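PDB 2NXF: manganese-dependent ADP-ribose/CDP-alcohol diphosphatase from Danio rerio, which probably hydrolyses ADP-ribose and CDP-alcohols such as CDP-choline at a two-metal centre, splitting the diphosphate link to release AMP or CMP. Local coordinates for residues A[170-183]-A[188-200]. Numbering follows the deposited sequence. Where two conformers were deposited one is given.
Sequences ILTQHNHNLQDLNL and VGLEQRFVKFNGG
His174 lays its imidazole flat over one face of the Phe194 ring, the centroids of the two rings 3.6 Å apart and their planes only 5° from parallel. The histidine CG lies anti to the carbonyl carbon (chi1 -69°), which lays the ring over Phe194; CB, placed by the backbone, adds a CH-pi contact to the same face. The opposite face of Phe194 carries the aliphatic CG of Arg193, a sandwich that suits a flat apolar ring. Glu191, its chain bent at chi2, brings a carboxylate to the imidazole edge, where His174 ND1 donates to the syn lone pair of Glu191 OE1 at 2.9 Å. That bond fixes the ring's rotation and leaves NE2 as the likely ligand of a zinc ion about 2 Å from the nearest atom of the His174 side chain. Replacing His174 by an alanine is likely to uncover one face of Phe194, leave Glu191 without its imidazole partner and take a probable ligand from this zinc.

In the calcineurin-like phosphoesterase fold, these residues belong to the end of helix 162-174 and the long connection to helix 203-219, which runs on to the dinuclear site: the Phe197 side chain comes within about 4 Å of that of His265, a zinc ligand. Just past the helix, buried Asn175 uses one amide nitrogen twice, ND2 donating to Phe194 O at 2.9 Å and to Leu183 O at 2.9 Å, while its OD1 closes an Asx turn with Asn177 N; an asparagine can do both. Leu171 presses CD1 against the Phe194 carbonyl. Farther along, Lys196 N reaches Leu181 O at 2.8 Å. Asn182 OD1 meets the rim of Phe197, 3.4 Å from CD2, and Val195 CG2 sits over the centre of one face of that same ring.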
ATOM      1  N   ILE A 170     -14.197  11.155  13.355  1.00 25.50           N
ATOM      2  CA  ILE A 170     -14.406   9.721  13.095  1.00 26.64           C
ATOM      3  C   ILE A 170     -13.530   8.889  14.040  1.00 25.87           C
ATOM      4  O   ILE A 170     -14.025   8.000  14.733  1.00 25.65           O
ATOM      5  CB  ILE A 170     -14.068   9.331  11.629  1.00 26.93           C
ATOM      6  CG1 ILE A 170     -15.014  10.011  10.624  1.00 28.21           C
ATOM      7  CG2 ILE A 170     -14.020   7.776  11.456  1.00 28.89           C
ATOM      8  CD1 ILE A 170     -14.491   9.901   9.150  1.00 28.58           C
ATOM      9  N   LEU A 171     -12.241   9.206  14.083  1.00 24.46           N
ATOM     10  CA  LEU A 171     -11.298   8.460  14.919  1.00 24.52           C
ATOM     11  C   LEU A 171     -11.678   8.504  16.404  1.00 25.33           C
ATOM     12  O   LEU A 171     -11.695   7.465  17.078  1.00 26.03           O
ATOM     13  CB  LEU A 171      -9.880   8.998  14.748  1.00 24.97           C
ATOM     14  CG  LEU A 171      -8.759   8.399  15.618  1.00 23.31           C
ATOM     15  CD1 LEU A 171      -8.716   6.870  15.467  1.00 26.26           C
ATOM     16  CD2 LEU A 171      -7.422   9.044  15.213  1.00 24.69           C
ATOM     17  N   THR A 172     -11.969   9.698  16.916  1.00 24.05           N
ATOM     18  CA  THR A 172     -12.231   9.841  18.355  1.00 24.55           C
ATOM     19  C   THR A 172     -13.651   9.409  18.749  1.00 24.55           C
ATOM     20  O   THR A 172     -13.927   9.162  19.929  1.00 24.36           O
ATOM     21  CB  THR A 172     -11.886  11.250  18.887  1.00 25.07           C
ATOM     22  OG1 THR A 172     -12.686  12.240  18.214  1.00 24.67           O
ATOM     23  CG2 THR A 172     -10.384  11.543  18.690  1.00 24.39           C
ATOM     24  N   GLN A 173     -14.549   9.297  17.772  1.00 24.27           N
ATOM     25  CA  GLN A 173     -15.853   8.673  18.036  1.00 25.14           C
ATOM     26  C   GLN A 173     -15.694   7.183  18.364  1.00 24.46           C
ATOM     27  O   GLN A 173     -16.463   6.623  19.148  1.00 24.24           O
ATOM     28  CB  GLN A 173     -16.813   8.859  16.855  1.00 25.46           C
ATOM     29  CG  GLN A 173     -18.263   8.419  17.119  1.00 30.87           C
ATOM     30  CD  GLN A 173     -18.872   9.031  18.373  1.00 36.17           C
ATOM     31  OE1 GLN A 173     -18.622  10.198  18.710  1.00 38.88           O
ATOM     32  NE2 GLN A 173     -19.687   8.244  19.077  1.00 38.64           N
ATOM     33  N   HIS A 174     -14.681   6.554  17.772  1.00 24.33           N
ATOM     34  CA  HIS A 174     -14.446   5.132  17.966  1.00 24.84           C
ATOM     35  C   HIS A 174     -13.355   4.828  18.986  1.00 25.15           C
ATOM     36  O   HIS A 174     -13.350   3.746  19.593  1.00 25.45           O
ATOM     37  CB  HIS A 174     -14.084   4.490  16.627  1.00 25.19           C
ATOM     38  CG  HIS A 174     -15.224   4.439  15.656  1.00 26.40           C
ATOM     39  ND1 HIS A 174     -16.147   3.413  15.648  1.00 27.13           N
ATOM     40  CD2 HIS A 174     -15.596   5.288  14.669  1.00 28.15           C
ATOM     41  CE1 HIS A 174     -17.038   3.633  14.697  1.00 28.86           C
ATOM     42  NE2 HIS A 174     -16.724   4.762  14.084  1.00 29.19           N
ATOM     43  N   ASN A 175     -12.443   5.778  19.180  1.00 24.91           N
ATOM     44  CA  ASN A 175     -11.284   5.578  20.041  1.00 25.06           C
ATOM     45  C   ASN A 175     -11.145   6.700  21.060  1.00 25.22           C
ATOM     46  O   ASN A 175     -10.860   7.843  20.709  1.00 25.52           O
ATOM     47  CB  ASN A 175     -10.015   5.457  19.181  1.00 24.24           C
ATOM     48  CG  ASN A 175      -8.795   5.009  19.976  1.00 24.07           C
ATOM     49  OD1 ASN A 175      -8.784   5.056  21.215  1.00 24.67           O
ATOM     50  ND2 ASN A 175      -7.757   4.585  19.263  1.00 23.37           N
ATOM     51  N   HIS A 176     -11.328   6.354  22.327  1.00 25.72           N
ATOM     52  CA  HIS A 176     -11.344   7.340  23.399  1.00 26.85           C
ATOM     53  C   HIS A 176      -9.967   7.512  24.076  1.00 26.77           C
ATOM     54  O   HIS A 176      -9.822   8.276  25.051  1.00 26.94           O
ATOM     55  CB  HIS A 176     -12.443   6.961  24.391  1.00 27.67           C
ATOM     56  CG  HIS A 176     -13.834   7.053  23.822  1.00 29.83           C
ATOM     57  ND1 HIS A 176     -14.963   7.022  24.613  1.00 33.75           N
ATOM     58  CD2 HIS A 176     -14.276   7.201  22.546  1.00 32.63           C
ATOM     59  CE1 HIS A 176     -16.037   7.129  23.849  1.00 34.13           C
ATOM     60  NE2 HIS A 176     -15.648   7.240  22.592  1.00 33.21           N
ATOM     61  N   ASN A 177      -8.963   6.810  23.546  1.00 26.86           N
ATOM     62  CA  ASN A 177      -7.594   6.912  24.044  1.00 26.81           C
ATOM     63  C   ASN A 177      -6.949   8.209  23.531  1.00 26.50           C
ATOM     64  O   ASN A 177      -5.986   8.165  22.763  1.00 25.91           O
ATOM     65  CB  ASN A 177      -6.755   5.710  23.580  1.00 27.19           C
ATOM     66  CG  ASN A 177      -7.213   4.379  24.178  1.00 28.10           C
ATOM     67  OD1 ASN A 177      -7.355   3.376  23.456  1.00 30.42           O
ATOM     68  ND2 ASN A 177      -7.397   4.348  25.488  1.00 28.03           N
ATOM     69  N   LEU A 178      -7.473   9.365  23.965  1.00 26.63           N
ATOM     70  CA  LEU A 178      -6.999  10.642  23.404  1.00 26.74           C
ATOM     71  C   LEU A 178      -5.520  10.915  23.686  1.00 27.12           C
ATOM     72  O   LEU A 178      -4.860  11.622  22.919  1.00 27.84           O
ATOM     73  CB  LEU A 178      -7.871  11.814  23.867  1.00 26.39           C
ATOM     74  CG  LEU A 178      -9.362  11.693  23.541  1.00 25.57           C
ATOM     75  CD1 LEU A 178     -10.127  12.907  24.072  1.00 26.13           C
ATOM     76  CD2 LEU A 178      -9.644  11.475  22.065  1.00 25.85           C
ATOM     77  N   GLN A 179      -5.006  10.321  24.761  1.00 27.38           N
ATOM     78  CA  GLN A 179      -3.610  10.487  25.158  1.00 28.08           C
ATOM     79  C   GLN A 179      -2.647   9.720  24.240  1.00 27.74           C
ATOM     80  O   GLN A 179      -1.467  10.064  24.150  1.00 28.14           O
ATOM     81  CB  GLN A 179      -3.417  10.094  26.629  1.00 28.48           C
ATOM     82  CG  GLN A 179      -3.321   8.585  26.936  1.00 32.41           C
ATOM     83  CD  GLN A 179      -4.576   7.775  26.587  1.00 36.33           C
ATOM     84  OE1 GLN A 179      -5.698   8.291  26.603  1.00 38.82           O
ATOM     85  NE2 GLN A 179      -4.380   6.489  26.288  1.00 37.99           N
ATOM     86  N   ASP A 180      -3.149   8.685  23.565  1.00 27.11           N
ATOM     87  CA  ASP A 180      -2.362   7.944  22.580  1.00 26.77           C
ATOM     88  C   ASP A 180      -3.282   7.186  21.644  1.00 25.61           C
ATOM     89  O   ASP A 180      -3.641   6.031  21.896  1.00 25.23           O
ATOM     90  CB  ASP A 180      -1.372   6.980  23.245  1.00 27.57           C
ATOM     91  CG  ASP A 180      -0.472   6.267  22.229  1.00 28.92           C
ATOM     92  OD1 ASP A 180      -0.559   6.540  21.006  1.00 29.45           O
ATOM     93  OD2 ASP A 180       0.337   5.423  22.667  1.00 34.08           O
ATOM     94  N   LEU A 181      -3.641   7.838  20.545  1.00 24.73           N
ATOM     95  CA  LEU A 181      -4.582   7.259  19.594  1.00 24.05           C
ATOM     96  C   LEU A 181      -4.000   6.121  18.725  1.00 24.31           C
ATOM     97  O   LEU A 181      -4.704   5.559  17.880  1.00 24.97           O
ATOM     98  CB  LEU A 181      -5.248   8.367  18.750  1.00 24.13           C
ATOM     99  CG  LEU A 181      -6.269   9.223  19.518  1.00 24.34           C
ATOM    100  CD1 LEU A 181      -6.594  10.517  18.768  1.00 24.69           C
ATOM    101  CD2 LEU A 181      -7.546   8.457  19.829  1.00 25.07           C
ATOM    102  N   ASN A 182      -2.725   5.778  18.932  1.00 25.11           N
ATOM    103  CA  ASN A 182      -2.150   4.573  18.306  1.00 26.33           C
ATOM    104  C   ASN A 182      -2.564   3.302  19.056  1.00 26.23           C
ATOM    105  O   ASN A 182      -2.381   2.190  18.550  1.00 26.78           O
ATOM    106  CB  ASN A 182      -0.617   4.647  18.234  1.00 26.80           C
ATOM    107  CG  ASN A 182      -0.132   5.659  17.211  1.00 28.68           C
ATOM    108  OD1 ASN A 182      -0.600   5.691  16.076  1.00 28.32           O
ATOM    109  ND2 ASN A 182       0.796   6.523  17.635  1.00 33.32           N
ATOM    110  N   LEU A 183      -3.101   3.468  20.260  1.00 25.98           N
ATOM    111  CA  LEU A 183      -3.592   2.322  21.032  1.00 26.54           C
ATOM    112  C   LEU A 183      -5.038   2.032  20.635  1.00 26.01           C
ATOM    113  O   LEU A 183      -5.884   2.929  20.706  1.00 25.47           O
ATOM    114  CB  LEU A 183      -3.501   2.576  22.543  1.00 26.95           C
ATOM    115  CG  LEU A 183      -2.107   2.850  23.115  1.00 29.53           C
ATOM    116  CD1 LEU A 183      -2.188   3.164  24.601  1.00 31.61           C
ATOM    117  CD2 LEU A 183      -1.170   1.656  22.850  1.00 31.92           C
ATOM    118  N   VAL A 188     -10.066  -6.984  20.747  1.00 26.68           N
ATOM    119  CA  VAL A 188     -10.655  -8.005  19.882  0.50 26.17           C
ATOM    120  C   VAL A 188     -11.668  -7.390  18.919  1.00 26.05           C
ATOM    121  O   VAL A 188     -12.318  -6.389  19.234  1.00 26.25           O
ATOM    122  CB  VAL A 188     -11.326  -9.151  20.694  0.50 26.35           C
ATOM    123  CG1 VAL A 188     -10.274 -10.073  21.297  0.50 26.45           C
ATOM    124  CG2 VAL A 188     -12.254  -8.599  21.773  0.50 25.92           C
ATOM    125  N   GLY A 189     -11.778  -7.982  17.731  1.00 25.50           N
ATOM    126  CA  GLY A 189     -12.765  -7.560  16.743  1.00 24.94           C
ATOM    127  C   GLY A 189     -12.320  -6.434  15.824  1.00 24.30           C
ATOM    128  O   GLY A 189     -11.204  -5.908  15.947  1.00 23.76           O
ATOM    129  N   LEU A 190     -13.207  -6.048  14.912  1.00 24.37           N
ATOM    130  CA  LEU A 190     -12.855  -5.091  13.853  1.00 24.62           C
ATOM    131  C   LEU A 190     -12.681  -3.641  14.315  1.00 24.41           C
ATOM    132  O   LEU A 190     -12.078  -2.839  13.594  1.00 23.57           O
ATOM    133  CB  LEU A 190     -13.855  -5.160  12.681  1.00 24.97           C
ATOM    134  CG  LEU A 190     -14.104  -6.516  12.005  1.00 26.55           C
ATOM    135  CD1 LEU A 190     -15.154  -6.375  10.913  1.00 28.89           C
ATOM    136  CD2 LEU A 190     -12.823  -7.106  11.419  1.00 28.38           C
ATOM    137  N   GLU A 191     -13.194  -3.301  15.501  1.00 24.20           N
ATOM    138  CA  GLU A 191     -13.057  -1.919  16.010  1.00 24.75           C
ATOM    139  C   GLU A 191     -11.616  -1.558  16.355  1.00 24.07           C
ATOM    140  O   GLU A 191     -11.304  -0.382  16.548  1.00 23.46           O
ATOM    141  CB  GLU A 191     -13.948  -1.667  17.242  1.00 24.72           C
ATOM    142  CG  GLU A 191     -15.440  -1.518  16.939  1.00 29.21           C
ATOM    143  CD  GLU A 191     -15.800  -0.198  16.265  1.00 32.79           C
ATOM    144  OE1 GLU A 191     -15.535   0.882  16.840  1.00 34.20           O
ATOM    145  OE2 GLU A 191     -16.377  -0.244  15.162  1.00 35.75           O
ATOM    146  N   GLN A 192     -10.740  -2.567  16.431  1.00 23.53           N
ATOM    147  CA  GLN A 192      -9.300  -2.328  16.603  1.00 23.52           C
ATOM    148  C   GLN A 192      -8.719  -1.383  15.550  1.00 23.41           C
ATOM    149  O   GLN A 192      -7.721  -0.701  15.807  1.00 23.91           O
ATOM    150  CB  GLN A 192      -8.527  -3.640  16.521  1.00 23.44           C
ATOM    151  CG  GLN A 192      -8.798  -4.622  17.639  1.00 24.82           C
ATOM    152  CD  GLN A 192      -7.941  -5.863  17.473  1.00 26.55           C
ATOM    153  OE1 GLN A 192      -6.735  -5.825  17.729  1.00 28.29           O
ATOM    154  NE2 GLN A 192      -8.546  -6.958  17.016  1.00 26.12           N
ATOM    155  N   ARG A 193      -9.341  -1.346  14.374  1.00 22.71           N
ATOM    156  CA  ARG A 193      -8.815  -0.574  13.237  1.00 23.23           C
ATOM    157  C   ARG A 193      -8.835   0.935  13.455  1.00 23.20           C
ATOM    158  O   ARG A 193      -8.175   1.676  12.724  1.00 22.93           O
ATOM    159  CB  ARG A 193      -9.569  -0.920  11.946  1.00 23.44           C
ATOM    160  CG  ARG A 193     -10.984  -0.351  11.858  1.00 23.79           C
ATOM    161  CD  ARG A 193     -11.705  -0.940  10.632  1.00 23.65           C
ATOM    162  NE  ARG A 193     -13.017  -0.343  10.395  1.00 25.25           N
ATOM    163  CZ  ARG A 193     -14.144  -0.690  11.018  1.00 25.18           C
ATOM    164  NH1 ARG A 193     -14.150  -1.624  11.981  1.00 24.13           N
ATOM    165  NH2 ARG A 193     -15.294  -0.093  10.695  1.00 27.16           N
ATOM    166  N   PHE A 194      -9.615   1.397  14.442  1.00 23.19           N
ATOM    167  CA  PHE A 194      -9.742   2.835  14.679  1.00 23.46           C
ATOM    168  C   PHE A 194      -8.599   3.357  15.535  1.00 24.08           C
ATOM    169  O   PHE A 194      -8.756   3.643  16.736  1.00 23.39           O
ATOM    170  CB  PHE A 194     -11.122   3.173  15.268  1.00 23.51           C
ATOM    171  CG  PHE A 194     -12.232   3.037  14.252  1.00 24.06           C
ATOM    172  CD1 PHE A 194     -12.357   3.964  13.214  1.00 25.27           C
ATOM    173  CD2 PHE A 194     -13.122   1.971  14.312  1.00 24.47           C
ATOM    174  CE1 PHE A 194     -13.367   3.835  12.261  1.00 25.96           C
ATOM    175  CE2 PHE A 194     -14.139   1.835  13.365  1.00 25.98           C
ATOM    176  CZ  PHE A 194     -14.264   2.771  12.345  1.00 25.06           C
ATOM    177  N   VAL A 195      -7.454   3.482  14.869  1.00 24.12           N
ATOM    178  CA  VAL A 195      -6.204   3.959  15.441  1.00 24.80           C
ATOM    179  C   VAL A 195      -5.603   4.999  14.499  1.00 24.88           C
ATOM    180  O   VAL A 195      -5.924   5.016  13.304  1.00 25.26           O
ATOM    181  CB  VAL A 195      -5.167   2.810  15.652  1.00 24.38           C
ATOM    182  CG1 VAL A 195      -5.615   1.918  16.802  1.00 25.64           C
ATOM    183  CG2 VAL A 195      -4.963   1.991  14.372  1.00 25.24           C
ATOM    184  N   LYS A 196      -4.739   5.842  15.058  1.00 24.85           N
ATOM    185  CA  LYS A 196      -4.129   6.988  14.390  1.00 25.11           C
ATOM    186  C   LYS A 196      -3.224   6.577  13.222  1.00 25.16           C
ATOM    187  O   LYS A 196      -3.013   7.357  12.277  1.00 24.75           O
ATOM    188  CB  LYS A 196      -3.325   7.766  15.445  1.00 25.35           C
ATOM    189  CG  LYS A 196      -2.743   9.083  15.022  1.00 27.34           C
ATOM    190  CD  LYS A 196      -2.009   9.711  16.208  1.00 26.87           C
ATOM    191  CE  LYS A 196      -1.032  10.769  15.745  1.00 30.87           C
ATOM    192  NZ  LYS A 196      -0.431  11.521  16.897  1.00 32.46           N
ATOM    193  N   PHE A 197      -2.688   5.351  13.273  1.00 24.19           N
ATOM    194  CA  PHE A 197      -1.813   4.904  12.182  1.00 24.87           C
ATOM    195  C   PHE A 197      -2.568   4.329  10.970  1.00 24.86           C
ATOM    196  O   PHE A 197      -1.944   3.892  10.013  1.00 25.51           O
ATOM    197  CB  PHE A 197      -0.713   3.962  12.684  1.00 24.62           C
ATOM    198  CG  PHE A 197      -1.199   2.698  13.351  1.00 25.78           C
ATOM    199  CD1 PHE A 197      -1.563   1.578  12.581  1.00 25.97           C
ATOM    200  CD2 PHE A 197      -1.199   2.586  14.750  1.00 27.36           C
ATOM    201  CE1 PHE A 197      -1.949   0.366  13.191  1.00 26.50           C
ATOM    202  CE2 PHE A 197      -1.583   1.369  15.381  1.00 28.70           C
ATOM    203  CZ  PHE A 197      -1.952   0.271  14.609  1.00 26.33           C
ATOM    204  N   ASN A 198      -3.904   4.330  11.043  1.00 24.90           N
ATOM    205  CA  ASN A 198      -4.748   3.998   9.910  1.00 25.15           C
ATOM    206  C   ASN A 198      -5.462   5.228   9.352  1.00 25.45           C
ATOM    207  O   ASN A 198      -5.241   6.359   9.790  1.00 25.84           O
ATOM    208  CB  ASN A 198      -5.754   2.896  10.272  1.00 25.40           C
ATOM    209  CG  ASN A 198      -5.083   1.583  10.577  1.00 25.02           C
ATOM    210  OD1 ASN A 198      -3.958   1.314  10.115  1.00 25.51           O
ATOM    211  ND2 ASN A 198      -5.771   0.732  11.331  1.00 24.68           N
ATOM    212  N   GLY A 199      -6.322   4.986   8.380  1.00 25.33           N
ATOM    213  CA  GLY A 199      -7.034   6.051   7.712  1.00 25.06           C
ATOM    214  C   GLY A 199      -8.122   5.452   6.864  1.00 25.11           C
ATOM    215  O   GLY A 199      -8.315   4.231   6.844  1.00 26.01           O
ATOM    216  N   GLY A 200      -8.837   6.326   6.173  1.00 25.61           N
ATOM    217  CA  GLY A 200      -9.889   5.884   5.286  1.00 26.19           C
ATOM    218  C   GLY A 200      -9.927   6.621   3.960  1.00 26.27           C
ATOM    219  O   GLY A 200      -9.101   7.512   3.682  1.00 25.68           O
TER
HETATM  220  O   HOH W   1     -14.750   1.460  19.146  1.00 41.30           O